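Local coordinates for protein PfVFT1 (Plasmodium falciparum, PDB 5JKQ) that is a bi-lobed Venus Flytrap protein of the malaria parasite that probably binds a small solute in the cleft between its lobes, at residues D43-L53 with L172-K180; Y94-P104 with N126-N134. The protein carries 3 engineered substitutions. One frame throughout, in Å; residues are numbered along the deposited sequence.

Contact 1 (D43-L53 with L172-K180)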
loop_
_atom_site.group_PDB
_atom_site.type_symbol
_atom_site.label_atom_id
_atom_site.label_comp_id
_atom_site.label_asym_id
_atom_site.label_seq_id
_atom_site.Cartn_x
_atom_site.Cartn_y
_atom_site.Cartn_z
ATOM N N ASP A 43 -5.070 0.066 -11.286
ATOM C CA ASP A 43 -4.662 1.463 -11.358
ATOM C C ASP A 43 -3.635 1.806 -10.279
ATOM O O ASP A 43 -3.898 2.619 -9.392
ATOM C CB ASP A 43 -5.893 2.366 -11.234
ATOM C CG ASP A 43 -5.620 3.798 -11.658
ATOM O OD1 ASP A 43 -4.566 4.055 -12.278
ATOM O OD2 ASP A 43 -6.473 4.666 -11.382
ATOM N N TYR A 44 -2.463 1.181 -10.369
ATOM C CA TYR A 44 -1.373 1.439 -9.433
ATOM C C TYR A 44 -0.158 2.007 -10.152
ATOM O O TYR A 44 0.078 1.708 -11.323
ATOM C CB TYR A 44 -0.972 0.158 -8.698
ATOM C CG TYR A 44 -2.038 -0.416 -7.795
ATOM C CD1 TYR A 44 -2.478 0.279 -6.675
ATOM C CD2 TYR A 44 -2.584 -1.666 -8.046
ATOM C CE1 TYR A 44 -3.444 -0.250 -5.843
ATOM C CE2 TYR A 44 -3.549 -2.203 -7.221
ATOM C CZ TYR A 44 -3.977 -1.492 -6.119
ATOM O OH TYR A 44 -4.941 -2.025 -5.295
ATOM N N SER A 45 0.614 2.819 -9.435
ATOM C CA SER A 45 1.891 3.318 -9.933
ATOM C C SER A 45 3.024 2.774 -9.068
ATOM O O SER A 45 2.859 2.588 -7.862
ATOM C CB SER A 45 1.910 4.849 -9.946
ATOM O OG SER A 45 1.886 5.373 -8.630
ATOM N N VAL A 46 4.169 2.514 -9.692
ATOM C CA VAL A 46 5.335 2.003 -8.978
ATOM C C VAL A 46 6.151 3.148 -8.400
ATOM O O VAL A 46 6.018 4.292 -8.835
ATOM C CB VAL A 46 6.242 1.147 -9.889
ATOM C CG1 VAL A 46 5.520 -0.123 -10.304
ATOM C CG2 VAL A 46 6.709 1.946 -11.111
ATOM N N ILE A 47 6.993 2.832 -7.420
ATOM C CA ILE A 47 7.839 3.832 -6.779
ATOM C C ILE A 47 8.618 4.603 -7.845
ATOM O O ILE A 47 9.172 4.020 -8.778
ATOM C CB ILE A 47 8.806 3.189 -5.748
ATOM C CG1 ILE A 47 9.730 4.249 -5.142
ATOM C CG2 ILE A 47 9.625 2.067 -6.383
ATOM C CD1 ILE A 47 10.019 4.034 -3.665
ATOM N N GLU A 48 8.622 5.925 -7.709
ATOM C CA GLU A 48 9.126 6.812 -8.752
ATOM C C GLU A 48 10.652 6.808 -8.851
ATOM O O GLU A 48 11.202 6.883 -9.951
ATOM C CB GLU A 48 8.621 8.248 -8.523
ATOM C CG GLU A 48 9.092 8.927 -7.233
ATOM C CD GLU A 48 8.348 8.454 -5.994
ATOM O OE1 GLU A 48 8.978 8.380 -4.916
ATOM O OE2 GLU A 48 7.137 8.159 -6.095
ATOM N N SER A 49 11.326 6.719 -7.707
ATOM C CA SER A 49 12.787 6.764 -7.662
ATOM C C SER A 49 13.379 5.456 -7.144
ATOM O O SER A 49 13.030 4.998 -6.055
ATOM C CB SER A 49 13.256 7.925 -6.784
ATOM O OG SER A 49 14.670 7.957 -6.703
ATOM N N ILE A 50 14.282 4.872 -7.929
ATOM C CA ILE A 50 14.926 3.608 -7.574
ATOM C C ILE A 50 16.450 3.721 -7.567
ATOM O O ILE A 50 17.150 2.732 -7.343
ATOM C CB ILE A 50 14.522 2.483 -8.548
ATOM C CG1 ILE A 50 14.759 2.915 -9.997
ATOM C CG2 ILE A 50 13.064 2.111 -8.344
ATOM C CD1 ILE A 50 14.884 1.757 -10.964
ATOM N N GLU A 51 16.960 4.924 -7.815
ATOM C CA GLU A 51 18.401 5.148 -7.890
ATOM C C GLU A 51 19.125 4.727 -6.615
ATOM O O GLU A 51 20.191 4.113 -6.675
ATOM C CB GLU A 51 18.698 6.620 -8.176
ATOM C CG GLU A 51 18.759 6.963 -9.651
ATOM C CD GLU A 51 19.200 8.392 -9.892
ATOM O OE1 GLU A 51 19.088 9.213 -8.957
ATOM O OE2 GLU A 51 19.665 8.693 -11.012
ATOM N N ASN A 52 18.537 5.050 -5.468
ATOM C CA ASN A 52 19.188 4.810 -4.184
ATOM C C ASN A 52 18.908 3.425 -3.608
ATOM O O ASN A 52 19.531 3.024 -2.625
ATOM C CB ASN A 52 18.759 5.878 -3.177
ATOM C CG ASN A 52 19.047 7.283 -3.663
ATOM O OD1 ASN A 52 18.171 8.149 -3.648
ATOM N ND2 ASN A 52 20.278 7.514 -4.110
ATOM N N LEU A 53 17.973 2.697 -4.211
ATOM C CA LEU A 53 17.657 1.350 -3.745
ATOM C C LEU A 53 18.839 0.417 -3.992
ATOM O O LEU A 53 19.636 0.653 -4.901
ATOM C CB LEU A 53 16.403 0.813 -4.435
ATOM C CG LEU A 53 15.068 1.176 -3.779
ATOM C CD1 LEU A 53 14.920 2.683 -3.641
ATOM C CD2 LEU A 53 13.910 0.590 -4.575
ATOM N N LEU A 172 9.727 0.572 1.844
ATOM C CA LEU A 172 9.313 1.692 1.009
ATOM C C LEU A 172 7.865 1.536 0.550
ATOM O O LEU A 172 7.371 0.414 0.421
ATOM C CB LEU A 172 10.222 1.808 -0.217
ATOM C CG LEU A 172 11.660 2.269 0.006
ATOM C CD1 LEU A 172 12.513 1.932 -1.210
ATOM C CD2 LEU A 172 11.704 3.758 0.284
ATOM N N PRO A 173 7.175 2.662 0.308
ATOM C CA PRO A 173 5.883 2.565 -0.375
ATOM C C PRO A 173 6.109 2.235 -1.850
ATOM O O PRO A 173 6.076 3.125 -2.702
ATOM C CB PRO A 173 5.272 3.955 -0.173
ATOM C CG PRO A 173 6.442 4.861 -0.029
ATOM C CD PRO A 173 7.505 4.053 0.669
ATOM N N ILE A 174 6.360 0.960 -2.134
ATOM C CA ILE A 174 6.770 0.526 -3.466
ATOM C C ILE A 174 5.678 0.737 -4.511
ATOM O O ILE A 174 5.968 0.924 -5.694
ATOM C CB ILE A 174 7.174 -0.966 -3.473
ATOM C CG1 ILE A 174 6.039 -1.843 -2.932
ATOM C CG2 ILE A 174 8.432 -1.176 -2.643
ATOM C CD1 ILE A 174 6.150 -3.305 -3.331
ATOM N N ILE A 175 4.427 0.697 -4.060
ATOM C CA ILE A 175 3.275 0.792 -4.946
ATOM C C ILE A 175 2.249 1.753 -4.355
ATOM O O ILE A 175 1.930 1.685 -3.168
ATOM C CB ILE A 175 2.636 -0.594 -5.177
ATOM C CG1 ILE A 175 3.629 -1.510 -5.894
ATOM C CG2 ILE A 175 1.357 -0.481 -6.002
ATOM C CD1 ILE A 175 3.229 -2.973 -5.912
ATOM N N LYS A 176 1.746 2.648 -5.198
ATOM C CA LYS A 176 0.778 3.656 -4.781
ATOM C C LYS A 176 -0.464 3.635 -5.665
ATOM O O LYS A 176 -0.424 3.153 -6.798
ATOM C CB LYS A 176 1.402 5.053 -4.830
ATOM C CG LYS A 176 2.775 5.164 -4.189
ATOM C CD LYS A 176 3.288 6.592 -4.273
ATOM C CE LYS A 176 4.761 6.687 -3.909
ATOM N NZ LYS A 176 5.001 7.660 -2.809
ATOM N N HIS A 177 -1.566 4.154 -5.133
ATOM C CA HIS A 177 -2.710 4.525 -5.956
ATOM C C HIS A 177 -3.071 5.969 -5.628
ATOM O O HIS A 177 -2.771 6.458 -4.539
ATOM C CB HIS A 177 -3.897 3.576 -5.738
ATOM C CG HIS A 177 -4.647 3.802 -4.462
ATOM N ND1 HIS A 177 -4.465 3.017 -3.344
ATOM C CD2 HIS A 177 -5.609 4.699 -4.137
ATOM C CE1 HIS A 177 -5.267 3.431 -2.380
ATOM N NE2 HIS A 177 -5.972 4.452 -2.835
ATOM N N SER A 178 -3.689 6.655 -6.583
ATOM C CA SER A 178 -3.988 8.072 -6.429
ATOM C C SER A 178 -5.409 8.298 -5.919
ATOM O O SER A 178 -6.235 7.386 -5.922
ATOM C CB SER A 178 -3.786 8.801 -7.757
ATOM O OG SER A 178 -3.789 10.205 -7.565
ATOM N N ASN A 179 -5.675 9.523 -5.478
ATOM C CA ASN A 179 -6.991 9.910 -4.987
ATOM C C ASN A 179 -7.621 10.967 -5.885
ATOM O O ASN A 179 -7.099 12.075 -6.017
ATOM C CB ASN A 179 -6.891 10.426 -3.551
ATOM C CG ASN A 179 -6.421 9.362 -2.586
ATOM O OD1 ASN A 179 -7.228 8.654 -1.988
ATOM N ND2 ASN A 179 -5.109 9.237 -2.435
ATOM N N LYS A 180 -8.740 10.616 -6.508
ATOM C CA LYS A 180 -9.432 11.534 -7.398
ATOM C C LYS A 180 -10.448 12.361 -6.620
ATOM O O LYS A 180 -10.937 11.940 -5.571
ATOM C CB LYS A 180 -10.112 10.767 -8.534
ATOM C CG LYS A 180 -9.162 9.843 -9.280
ATOM C CD LYS A 180 -9.835 9.192 -10.471
ATOM C CE LYS A 180 -8.926 8.171 -11.134
ATOM N NZ LYS A 180 -7.640 8.769 -11.593
#

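Contact 2 (Y94-P104 with N126-N134). Engineered in segment 126-134: Ala128 (natural residue Thr). With SO4 (sulfate ion), chain E.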
loop_
_atom_site.group_PDB
_atom_site.type_symbol
_atom_site.label_atom_id
_atom_site.label_comp_id
_atom_site.label_asym_id
_atom_site.label_seq_id
_atom_site.Cartn_x
_atom_site.Cartn_y
_atom_site.Cartn_z
ATOM N N TYR A 94 -8.116 -13.435 -1.235
ATOM C CA TYR A 94 -7.477 -14.219 -0.182
ATOM C C TYR A 94 -8.458 -15.167 0.506
ATOM O O TYR A 94 -8.174 -15.682 1.589
ATOM C CB TYR A 94 -6.842 -13.289 0.855
ATOM C CG TYR A 94 -5.713 -12.446 0.307
ATOM C CD1 TYR A 94 -5.970 -11.311 -0.452
ATOM C CD2 TYR A 94 -4.388 -12.784 0.550
ATOM C CE1 TYR A 94 -4.943 -10.540 -0.953
ATOM C CE2 TYR A 94 -3.354 -12.018 0.054
ATOM C CZ TYR A 94 -3.637 -10.898 -0.697
ATOM O OH TYR A 94 -2.609 -10.131 -1.193
ATOM N N GLU A 95 -9.610 -15.395 -0.118
ATOM C CA GLU A 95 -10.574 -16.361 0.402
ATOM C C GLU A 95 -10.067 -17.783 0.176
ATOM O O GLU A 95 -10.520 -18.722 0.829
ATOM C CB GLU A 95 -11.948 -16.169 -0.249
ATOM C CG GLU A 95 -12.833 -15.160 0.479
ATOM C CD GLU A 95 -14.175 -14.943 -0.201
ATOM O OE1 GLU A 95 -14.404 -15.526 -1.283
ATOM O OE2 GLU A 95 -15.005 -14.187 0.350
ATOM N N GLN A 96 -9.122 -17.927 -0.749
ATOM C CA GLN A 96 -8.449 -19.199 -0.990
ATOM C C GLN A 96 -6.956 -19.084 -0.684
ATOM O O GLN A 96 -6.381 -17.997 -0.757
ATOM C CB GLN A 96 -8.657 -19.648 -2.436
ATOM C CG GLN A 96 -8.322 -18.584 -3.470
ATOM C CD GLN A 96 -8.313 -19.131 -4.884
ATOM O OE1 GLN A 96 -9.049 -18.659 -5.751
ATOM N NE2 GLN A 96 -7.470 -20.129 -5.126
ATOM N N ASN A 97 -6.341 -20.213 -0.338
ATOM C CA ASN A 97 -4.914 -20.267 -0.046
ATOM C C ASN A 97 -4.263 -21.387 -0.858
ATOM O O ASN A 97 -4.612 -22.554 -0.682
ATOM C CB ASN A 97 -4.683 -20.485 1.451
ATOM C CG ASN A 97 -3.256 -20.184 1.872
ATOM O OD1 ASN A 97 -2.309 -20.417 1.121
ATOM N ND2 ASN A 97 -3.098 -19.661 3.081
ATOM N N PRO A 98 -3.307 -21.047 -1.745
ATOM C CA PRO A 98 -2.705 -19.729 -1.992
ATOM C C PRO A 98 -3.662 -18.739 -2.653
ATOM O O PRO A 98 -4.496 -19.145 -3.463
ATOM C CB PRO A 98 -1.539 -20.053 -2.927
ATOM C CG PRO A 98 -1.996 -21.248 -3.675
ATOM C CD PRO A 98 -2.793 -22.058 -2.688
ATOM N N PRO A 99 -3.537 -17.445 -2.319
ATOM C CA PRO A 99 -4.423 -16.428 -2.891
ATOM C C PRO A 99 -4.121 -16.134 -4.358
ATOM O O PRO A 99 -3.064 -16.518 -4.861
ATOM C CB PRO A 99 -4.145 -15.200 -2.021
ATOM C CG PRO A 99 -2.744 -15.375 -1.575
ATOM C CD PRO A 99 -2.546 -16.854 -1.402
ATOM N N VAL A 100 -5.052 -15.459 -5.024
ATOM C CA VAL A 100 -4.894 -15.070 -6.421
ATOM C C VAL A 100 -5.197 -13.585 -6.587
ATOM O O VAL A 100 -5.778 -12.959 -5.699
ATOM C CB VAL A 100 -5.817 -15.890 -7.349
ATOM C CG1 VAL A 100 -5.373 -17.342 -7.392
ATOM C CG2 VAL A 100 -7.267 -15.786 -6.892
ATOM N N GLY A 101 -4.803 -13.032 -7.729
ATOM C CA GLY A 101 -5.021 -11.627 -8.022
ATOM C C GLY A 101 -3.723 -10.846 -8.055
ATOM O O GLY A 101 -2.637 -11.420 -7.959
ATOM N N PHE A 102 -3.842 -9.529 -8.180
ATOM C CA PHE A 102 -2.686 -8.662 -8.367
ATOM C C PHE A 102 -1.703 -8.718 -7.200
ATOM O O PHE A 102 -0.534 -9.056 -7.386
ATOM C CB PHE A 102 -3.137 -7.219 -8.577
ATOM C CG PHE A 102 -2.006 -6.235 -8.613
ATOM C CD1 PHE A 102 -1.185 -6.144 -9.724
ATOM C CD2 PHE A 102 -1.764 -5.400 -7.534
ATOM C CE1 PHE A 102 -0.140 -5.237 -9.759
ATOM C CE2 PHE A 102 -0.721 -4.491 -7.563
ATOM C CZ PHE A 102 0.091 -4.408 -8.675
ATOM N N TRP A 103 -2.174 -8.381 -6.004
ATOM C CA TRP A 103 -1.289 -8.259 -4.850
ATOM C C TRP A 103 -0.561 -9.564 -4.524
ATOM O O TRP A 103 0.634 -9.541 -4.230
ATOM C CB TRP A 103 -2.074 -7.763 -3.633
ATOM C CG TRP A 103 -2.324 -6.293 -3.689
ATOM C CD1 TRP A 103 -3.529 -5.671 -3.817
ATOM C CD2 TRP A 103 -1.337 -5.255 -3.644
ATOM N NE1 TRP A 103 -3.357 -4.309 -3.847
ATOM C CE2 TRP A 103 -2.021 -4.027 -3.741
ATOM C CE3 TRP A 103 0.056 -5.244 -3.526
ATOM C CZ2 TRP A 103 -1.359 -2.799 -3.724
ATOM C CZ3 TRP A 103 0.711 -4.023 -3.509
ATOM C CH2 TRP A 103 0.004 -2.820 -3.607
ATOM N N PRO A 104 -1.270 -10.704 -4.569
ATOM C CA PRO A 104 -0.548 -11.977 -4.459
ATOM C C PRO A 104 0.494 -12.151 -5.562
ATOM O O PRO A 104 1.611 -12.590 -5.280
ATOM C CB PRO A 104 -1.660 -13.023 -4.584
ATOM C CG PRO A 104 -2.865 -12.338 -4.086
ATOM C CD PRO A 104 -2.729 -10.901 -4.511
ATOM N N ASN A 126 9.706 -21.168 -1.394
ATOM C CA ASN A 126 8.259 -21.310 -1.359
ATOM C C ASN A 126 7.617 -20.162 -0.587
ATOM O O ASN A 126 8.147 -19.717 0.431
ATOM C CB ASN A 126 7.873 -22.654 -0.733
ATOM C CG ASN A 126 6.375 -22.891 -0.736
ATOM O OD1 ASN A 126 5.793 -23.256 -1.758
ATOM N ND2 ASN A 126 5.742 -22.691 0.415
ATOM N N ILE A 127 6.487 -19.674 -1.090
ATOM C CA ILE A 127 5.708 -18.649 -0.404
ATOM C C ILE A 127 4.574 -19.311 0.375
ATOM O O ILE A 127 3.697 -19.948 -0.210
ATOM C CB ILE A 127 5.129 -17.610 -1.395
ATOM C CG1 ILE A 127 6.255 -16.828 -2.069
ATOM C CG2 ILE A 127 4.202 -16.633 -0.693
ATOM C CD1 ILE A 127 6.665 -17.379 -3.417
ATOM N N ALA A 128 4.608 -19.160 1.696
ATOM C CA ALA A 128 3.567 -19.694 2.569
ATOM C C ALA A 128 2.735 -18.562 3.160
ATOM O O ALA A 128 3.205 -17.820 4.020
ATOM C CB ALA A 128 4.183 -20.532 3.677
ATOM N N TYR A 129 1.496 -18.433 2.696
ATOM C CA TYR A 129 0.589 -17.415 3.214
ATOM C C TYR A 129 -0.137 -17.896 4.467
ATOM O O TYR A 129 -0.724 -18.977 4.477
ATOM C CB TYR A 129 -0.434 -17.017 2.148
ATOM C CG TYR A 129 -0.052 -15.788 1.357
ATOM C CD1 TYR A 129 -0.258 -14.517 1.876
ATOM C CD2 TYR A 129 0.509 -15.897 0.092
ATOM C CE1 TYR A 129 0.084 -13.389 1.161
ATOM C CE2 TYR A 129 0.857 -14.774 -0.631
ATOM C CZ TYR A 129 0.641 -13.522 -0.092
ATOM O OH TYR A 129 0.983 -12.397 -0.806
ATOM N N ASN A 130 -0.077 -17.088 5.524
ATOM C CA ASN A 130 -0.871 -17.312 6.729
ATOM C C ASN A 130 -1.809 -16.133 6.955
ATOM O O ASN A 130 -1.411 -14.980 6.791
ATOM C CB ASN A 130 0.029 -17.515 7.951
ATOM C CG ASN A 130 0.851 -18.787 7.867
ATOM O OD1 ASN A 130 1.154 -19.276 6.779
ATOM N ND2 ASN A 130 1.216 -19.330 9.019
ATOM N N TYR A 131 -3.050 -16.424 7.328
ATOM C CA TYR A 131 -4.061 -15.384 7.487
ATOM C C TYR A 131 -4.376 -15.114 8.959
ATOM O O TYR A 131 -4.477 -16.041 9.763
ATOM C CB TYR A 131 -5.337 -15.772 6.737
ATOM C CG TYR A 131 -5.144 -15.999 5.254
ATOM C CD1 TYR A 131 -4.138 -15.342 4.555
ATOM C CD2 TYR A 131 -5.973 -16.860 4.550
ATOM C CE1 TYR A 131 -3.962 -15.544 3.199
ATOM C CE2 TYR A 131 -5.804 -17.068 3.197
ATOM C CZ TYR A 131 -4.797 -16.407 2.527
ATOM O OH TYR A 131 -4.630 -16.615 1.178
ATOM N N TYR A 132 -4.521 -13.836 9.299
ATOM C CA TYR A 132 -4.824 -13.418 10.666
ATOM C C TYR A 132 -5.813 -12.257 10.672
ATOM O O TYR A 132 -5.991 -11.582 9.661
ATOM C CB TYR A 132 -3.547 -13.001 11.402
ATOM C CG TYR A 132 -2.441 -14.031 11.373
ATOM C CD1 TYR A 132 -2.387 -15.049 12.316
ATOM C CD2 TYR A 132 -1.443 -13.978 10.410
ATOM C CE1 TYR A 132 -1.373 -15.989 12.295
ATOM C CE2 TYR A 132 -0.427 -14.912 10.380
ATOM C CZ TYR A 132 -0.396 -15.915 11.324
ATOM O OH TYR A 132 0.616 -16.845 11.296
ATOM N N ASP A 133 -6.454 -12.027 11.813
ATOM C CA ASP A 133 -7.302 -10.852 11.987
ATOM C C ASP A 133 -6.424 -9.626 12.220
ATOM O O ASP A 133 -6.625 -8.582 11.599
ATOM C CB ASP A 133 -8.277 -11.046 13.152
ATOM C CG ASP A 133 -9.423 -11.983 12.808
ATOM O OD1 ASP A 133 -9.938 -11.909 11.672
ATOM O OD2 ASP A 133 -9.811 -12.795 13.675
ATOM N N ASN A 134 -5.454 -9.767 13.120
ATOM C CA ASN A 134 -4.427 -8.750 13.332
ATOM C C ASN A 134 -3.075 -9.292 12.876
ATOM O O ASN A 134 -2.441 -10.083 13.578
ATOM C CB ASN A 134 -4.374 -8.328 14.804
ATOM C CG ASN A 134 -3.465 -7.128 15.045
ATOM O OD1 ASN A 134 -2.394 -7.009 14.449
ATOM N ND2 ASN A 134 -3.893 -6.234 15.928
HETATM S S SO4 E . -5.795 -13.601 14.830
HETATM O O1 SO4 E . -5.095 -12.349 14.552
HETATM O O2 SO4 E . -4.833 -14.633 15.203
HETATM O O3 SO4 E . -6.525 -14.037 13.642
HETATM O O4 SO4 E . -6.734 -13.389 15.928
#

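Contact 1 (D43-L53 with L172-K180)
Ser45 and Lys176 face each other as a hydrogen-bonded antiparallel pair, gripped by two nearly straight bonds: Ser45 N to Lys176 O at 2.9 Å and Lys176 N to Ser45 O, also 2.9 Å. Val46 and Ile175 follow as a non-hydrogen-bonded pair, and a weak bond from Ile47 N to Ile174 O (N-H...O angle 129°) lies next along, beside Pro173, the centre of an inverse gamma turn. The tight side is formed by this ladder and by the Tyr44, Ile175 and His177 side chains beside it. Tyr44 CB lies 3.6 Å from Ile175 CG2. With CG anti to the carbonyl carbon (chi1 -65°), the Tyr44 ring runs alongside His177, both side chains heading the same way and Tyr44 CD1 3.7 Å from His177 CB. Lys176 O meets the edge of the Tyr44 ring in its plane. Both polar ends are engaged beyond the pair, Tyr44 OH probably with Trp103 and His177 ND1 with His276 NE2. Farther along, Leu53 and Leu172 meet tip to tip, CD1 to CD1 at 3.5 Å, while Ile47 crosses Leu172 at about a right angle and its side chain also rests on Ile28 of helix 14-29. The Ser45 and Lys176 side chains share the opposite face from Val46 and Ile175, and here the grip is looser. Glu48 folds back through a bend at chi2, yet its OE2 makes only a long salt bridge to Lys176 NZ, 4.0 Å. At the exposed Asp43, OD2 stays 4.3 Å from Lys180 NZ, beyond a salt bridge, so any attraction there is probably modest. The arrangement is a short antiparallel ladder, adding strand 45-46 to the long strand 175-184 of the mixed sheet in this Venus Flytrap fold.

Contact 2 (Y94-P104 with N126-N134)
A loop leading into helix 102-118 packs here against strand 126-132, an outermost strand of the three-stranded parallel sheet, with Tyr129 and Tyr131 as the strand's contributions. Asn97 extends its amide past Tyr131 in the opposite direction; with CG anti to the backbone N (chi1 -165°) the amide reaches across to the strand, where ND2 bonds Tyr129 O at 2.8 Å. This acceptor lies in the amide plane, although the donor stands above the carbonyl plane. The same ND2 sits over one face of the Tyr131 ring, toward its rim. Tyr131 OH donates to Gln96 O at 3.0 Å, again from above the carbonyl plane; two polar bonds thus tie loop and strand together. Between these bonds Pro99 and Tyr94 pack against the two strand tyrosines. Pro99 CG lies over one face of Tyr129, 3.8 Å from the ring centroid, in a CH-pi contact, and Tyr94 turns its edge toward the face of Tyr129 in an offset edge-to-face pair (planes at 71°). The edge of Tyr94 also meets Tyr131, CD2 to CE1 at 3.8 Å. Both Tyr94 OH and Tyr129 OH bond Asp148 OD2, which fixes the far ends of the two rings. Past the strand, Asp133 N and Asn134 N bind a sulfate, probably from the crystallisation liquor. Parallel neighbours 77-83 and 126-132 are joined through helix 102-118, a beta-alpha-beta crossover whose pre-helix loop folds onto its second strand.

In the fold
The centres of contact 1 and contact 2 lie about 22 Å apart, and contact 2 is nested along the chain inside the loop that contact 1 closes. Each belongs to a different sheet: contact 1 to the mixed sheet through strand 175-184, contact 2 to the parallel sheet of strands 126-132, 77-83 and 146-147. They touch at the start of helix 102-118. There Trp103 NE1 probably bonds Tyr44 OH (3.1 Å), Phe102 CE2 packs against Tyr44 CD2 at 3.4 Å, and Trp103 CH2 reaches Ile175 CG2. The start of this helix therefore packs on the 45-46/175-184 ladder, while the loop before it packs on strand 126-132, within the bi-lobed Venus Flytrap architecture.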